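Local coordinates for copper homeostasis operon regulatory protein (PDB 3AAI) that probably represses transcription of copper-homeostasis genes by binding their regulatory DNA, as a metal-sensing, all-helical regulator of the CsoR family, at residues A[52-55]-A[56-59]; A[62-65]-A[66-70]. All coordinates share one frame; numbering follows the deposited sequence.

How the contacts relate
From the N terminus the chain runs through helix 10-34 and the short strand 38-39 into helix 41-69, which carries both contacts in series. Contact 1 comes first, midway along that helix and close to the centre of the chain; contact 2 follows at its C-terminal end, about 16 Å further on between centres. Each closes nothing larger than single helical turns, and the two neither nest nor cross. Both rest on helix 10-34 of their own chain and on the second subunit. Contact 2 also meets helix 80-91 and a third subunit, so helix 41-69 runs from the chain's centre to its meeting with helix 80-91.

Contact 1: A[52-55]-A[56-59]; sequences EGAL and DRVG
Arg57 folds its side chain back over Gly53 and Ala54, one turn earlier in helix 41-69, while backbone i to i+4 hydrogen bonds join 52-55 to 56-59. Asp56 N donates to Glu52 O, Arg57 N to Gly53 O at 3.0 Å, Val58 N to Ala54 O, and Gly59 N to Leu55 O at 2.9 Å. The last is the straightest, with an N-H...O angle of 165°, whereas the Val58 bond is longer and more bent. Leu55 O also receives a weak second bond from Val58 N.

Among the side chains, the guanidinium of Arg57 lies with one face over the backbone. Gly53 O and Ala54 CA both sit above its plane, toward the rim, and Arg57 NH1 lies 3.4 Å from Ala54 CA. Arg57 NH2 is 3.2 Å from Gly53 O, but at too poor an angle for a hydrogen bond. A bend at chi3 (-73°) turns the group back along the helix.

This is the middle of a long helix in the all-alpha four-helix bundle of CsoR. Leu55 and Val58 face its buried interior, meeting Leu20 of helix 10-34 and, on the second subunit, Val51 and Leu48 respectively. Val58 CG2 lies 3.4 Å from Ala54 O.

Like charges gather at the more exposed positions. The carboxylates of Glu52 and Asp56 stay apart within the chain, Glu52 OE1 to Asp56 OD1 6.8 Å, yet each comes close to the other's counterpart on the second subunit. Arg57 NE likewise lies near the guanidinium of Arg19.

Contact 2: A[62-65]-A[66-70]; sequences VLRA and HLKDH
Leu63 and Leu67 meet one turn apart near the C-terminal end of helix 41-69, on a face of the four-helix bundle covered by helix 80-91. Their side chains cross obliquely: Leu63 CD1 lies 3.8 Å from Leu67 CG, and Leu67 CD1 reaches Leu63 CG at the same distance. Leu63 has CG anti to its N (chi1 172°), whereas in Leu67 CG is anti to the carbonyl carbon, which brings it back over Leu63 O. Leu87 of the same chain packs on both leucines, and Leu87 of a third subunit touches Leu67. With an alanine in place of Leu67, the loss of its branched end would probably open a gap between Leu63 and the two Leu87 side chains.

On another side, Lys68 CE crosses Arg64 CG at 3.5 Å. Lys68 NZ lies at the edge of the Arg64 guanidinium, near its plane, 4.4 Å from Arg64 NH1, a probably unfavourable pairing of like charges; Glu60 offers Arg64 a weak, long ion pair.

Backbone bonds run i to i+4, Lys68 N to Arg64 O being nearly straight at 172°. His66 packs on Cys41 of the second subunit. Within 66-70, His70 CD2 comes over the middle of one His66 ring face, 3.9 Å from its plane.

Contact 1: A[52-55]-A[56-59]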
# COMPACT_ATOMS: atom_id res chain seq x y z
N GLU A 52 -4.89 -10.66 -3.24
CA GLU A 52 -4.05 -9.50 -3.52
C GLU A 52 -2.58 -9.90 -3.40
O GLU A 52 -1.74 -9.43 -4.17
CB GLU A 52 -4.35 -8.36 -2.54
CG GLU A 52 -5.79 -7.88 -2.60
CD GLU A 52 -6.05 -6.64 -1.76
OE1 GLU A 52 -5.67 -6.63 -0.56
OE2 GLU A 52 -6.63 -5.68 -2.29
N GLY A 53 -2.28 -10.78 -2.45
CA GLY A 53 -0.91 -11.24 -2.27
C GLY A 53 -0.42 -12.08 -3.44
O GLY A 53 0.73 -11.96 -3.86
N ALA A 54 -1.29 -12.93 -3.97
CA ALA A 54 -0.91 -13.77 -5.10
C ALA A 54 -0.63 -12.89 -6.33
O ALA A 54 0.28 -13.17 -7.11
CB ALA A 54 -2.02 -14.78 -5.40
N LEU A 55 -1.42 -11.83 -6.50
CA LEU A 55 -1.25 -10.92 -7.62
C LEU A 55 0.08 -10.20 -7.47
O LEU A 55 0.84 -10.07 -8.43
CB LEU A 55 -2.40 -9.90 -7.66
CG LEU A 55 -3.80 -10.50 -7.88
CD1 LEU A 55 -4.84 -9.39 -7.82
CD2 LEU A 55 -3.87 -11.21 -9.23
N ASP A 56 0.37 -9.75 -6.25
CA ASP A 56 1.63 -9.07 -5.93
C ASP A 56 2.83 -9.94 -6.28
O ASP A 56 3.82 -9.45 -6.83
CB ASP A 56 1.68 -8.73 -4.45
CG ASP A 56 1.03 -7.40 -4.13
OD1 ASP A 56 0.70 -7.17 -2.95
OD2 ASP A 56 0.85 -6.59 -5.06
N ARG A 57 2.77 -11.23 -5.94
CA ARG A 57 3.87 -12.14 -6.24
C ARG A 57 4.10 -12.29 -7.74
O ARG A 57 5.24 -12.47 -8.19
CB ARG A 57 3.61 -13.52 -5.60
CG ARG A 57 3.74 -13.51 -4.08
CD ARG A 57 3.80 -14.92 -3.51
NE ARG A 57 2.52 -15.62 -3.56
CZ ARG A 57 1.48 -15.34 -2.79
NH1 ARG A 57 0.35 -16.03 -2.91
NH2 ARG A 57 1.56 -14.37 -1.88
N VAL A 58 3.03 -12.22 -8.52
CA VAL A 58 3.18 -12.32 -9.97
C VAL A 58 3.81 -11.01 -10.47
O VAL A 58 4.71 -11.03 -11.30
CB VAL A 58 1.82 -12.54 -10.66
CG1 VAL A 58 2.00 -12.47 -12.18
CG2 VAL A 58 1.26 -13.91 -10.27
N GLY A 59 3.32 -9.88 -9.97
CA GLY A 59 3.86 -8.60 -10.38
C GLY A 59 5.34 -8.55 -10.02
O GLY A 59 6.15 -7.99 -10.75

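Contact 2: A[62-65]-A[66-70]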
# COMPACT_ATOMS: atom_id res chain seq x y z
N VAL A 62 7.36 -10.64 -12.59
CA VAL A 62 7.45 -9.92 -13.85
C VAL A 62 8.40 -8.73 -13.72
O VAL A 62 9.22 -8.50 -14.60
CB VAL A 62 6.05 -9.45 -14.32
CG1 VAL A 62 6.16 -8.61 -15.59
CG2 VAL A 62 5.16 -10.67 -14.57
N LEU A 63 8.31 -7.98 -12.62
CA LEU A 63 9.20 -6.84 -12.42
C LEU A 63 10.66 -7.30 -12.41
O LEU A 63 11.50 -6.76 -13.13
CB LEU A 63 8.88 -6.12 -11.11
CG LEU A 63 9.87 -5.02 -10.70
CD1 LEU A 63 9.90 -3.93 -11.77
CD2 LEU A 63 9.46 -4.43 -9.36
N ARG A 64 10.94 -8.31 -11.59
CA ARG A 64 12.29 -8.86 -11.46
C ARG A 64 12.91 -9.20 -12.82
O ARG A 64 14.02 -8.76 -13.12
CB ARG A 64 12.25 -10.10 -10.56
CG ARG A 64 13.61 -10.65 -10.15
CD ARG A 64 13.47 -11.90 -9.28
NE ARG A 64 12.91 -11.59 -7.96
CZ ARG A 64 13.64 -11.22 -6.91
NH1 ARG A 64 14.96 -11.11 -7.02
NH2 ARG A 64 13.05 -10.95 -5.76
N ALA A 65 12.20 -9.98 -13.63
CA ALA A 65 12.71 -10.36 -14.95
C ALA A 65 12.97 -9.11 -15.78
O ALA A 65 13.99 -8.99 -16.45
CB ALA A 65 11.71 -11.27 -15.66
N HIS A 66 12.02 -8.17 -15.72
CA HIS A 66 12.12 -6.91 -16.44
C HIS A 66 13.41 -6.19 -16.02
O HIS A 66 14.14 -5.66 -16.86
CB HIS A 66 10.90 -6.04 -16.12
CG HIS A 66 10.85 -4.74 -16.87
ND1 HIS A 66 10.62 -4.67 -18.23
CD2 HIS A 66 10.94 -3.46 -16.44
CE1 HIS A 66 10.58 -3.40 -18.60
NE2 HIS A 66 10.77 -2.65 -17.54
N LEU A 67 13.70 -6.20 -14.72
CA LEU A 67 14.89 -5.54 -14.21
C LEU A 67 16.19 -6.27 -14.55
O LEU A 67 17.16 -5.65 -14.99
CB LEU A 67 14.78 -5.35 -12.69
CG LEU A 67 13.62 -4.49 -12.20
CD1 LEU A 67 13.66 -4.43 -10.68
CD2 LEU A 67 13.71 -3.08 -12.79
N LYS A 68 16.22 -7.58 -14.34
CA LYS A 68 17.42 -8.36 -14.64
C LYS A 68 17.88 -8.08 -16.06
O LYS A 68 19.08 -8.08 -16.34
CB LYS A 68 17.14 -9.86 -14.48
CG LYS A 68 16.89 -10.31 -13.06
CD LYS A 68 16.67 -11.81 -12.99
CE LYS A 68 16.34 -12.26 -11.57
NZ LYS A 68 17.42 -11.88 -10.62
N ASP A 69 16.92 -7.84 -16.93
CA ASP A 69 17.18 -7.55 -18.33
C ASP A 69 17.90 -6.21 -18.53
O ASP A 69 18.84 -6.12 -19.31
CB ASP A 69 15.87 -7.55 -19.10
CG ASP A 69 16.07 -7.48 -20.59
OD1 ASP A 69 16.68 -6.50 -21.07
OD2 ASP A 69 15.61 -8.41 -21.29
N HIS A 70 17.43 -5.18 -17.83
CA HIS A 70 18.02 -3.85 -17.93
C HIS A 70 19.13 -3.64 -16.92
O HIS A 70 19.52 -4.56 -16.20
CB HIS A 70 16.93 -2.79 -17.74
CG HIS A 70 15.82 -2.87 -18.73
ND1 HIS A 70 16.00 -2.68 -20.08
CD2 HIS A 70 14.50 -3.12 -18.57
CE1 HIS A 70 14.84 -2.79 -20.71
NE2 HIS A 70 13.91 -3.06 -19.81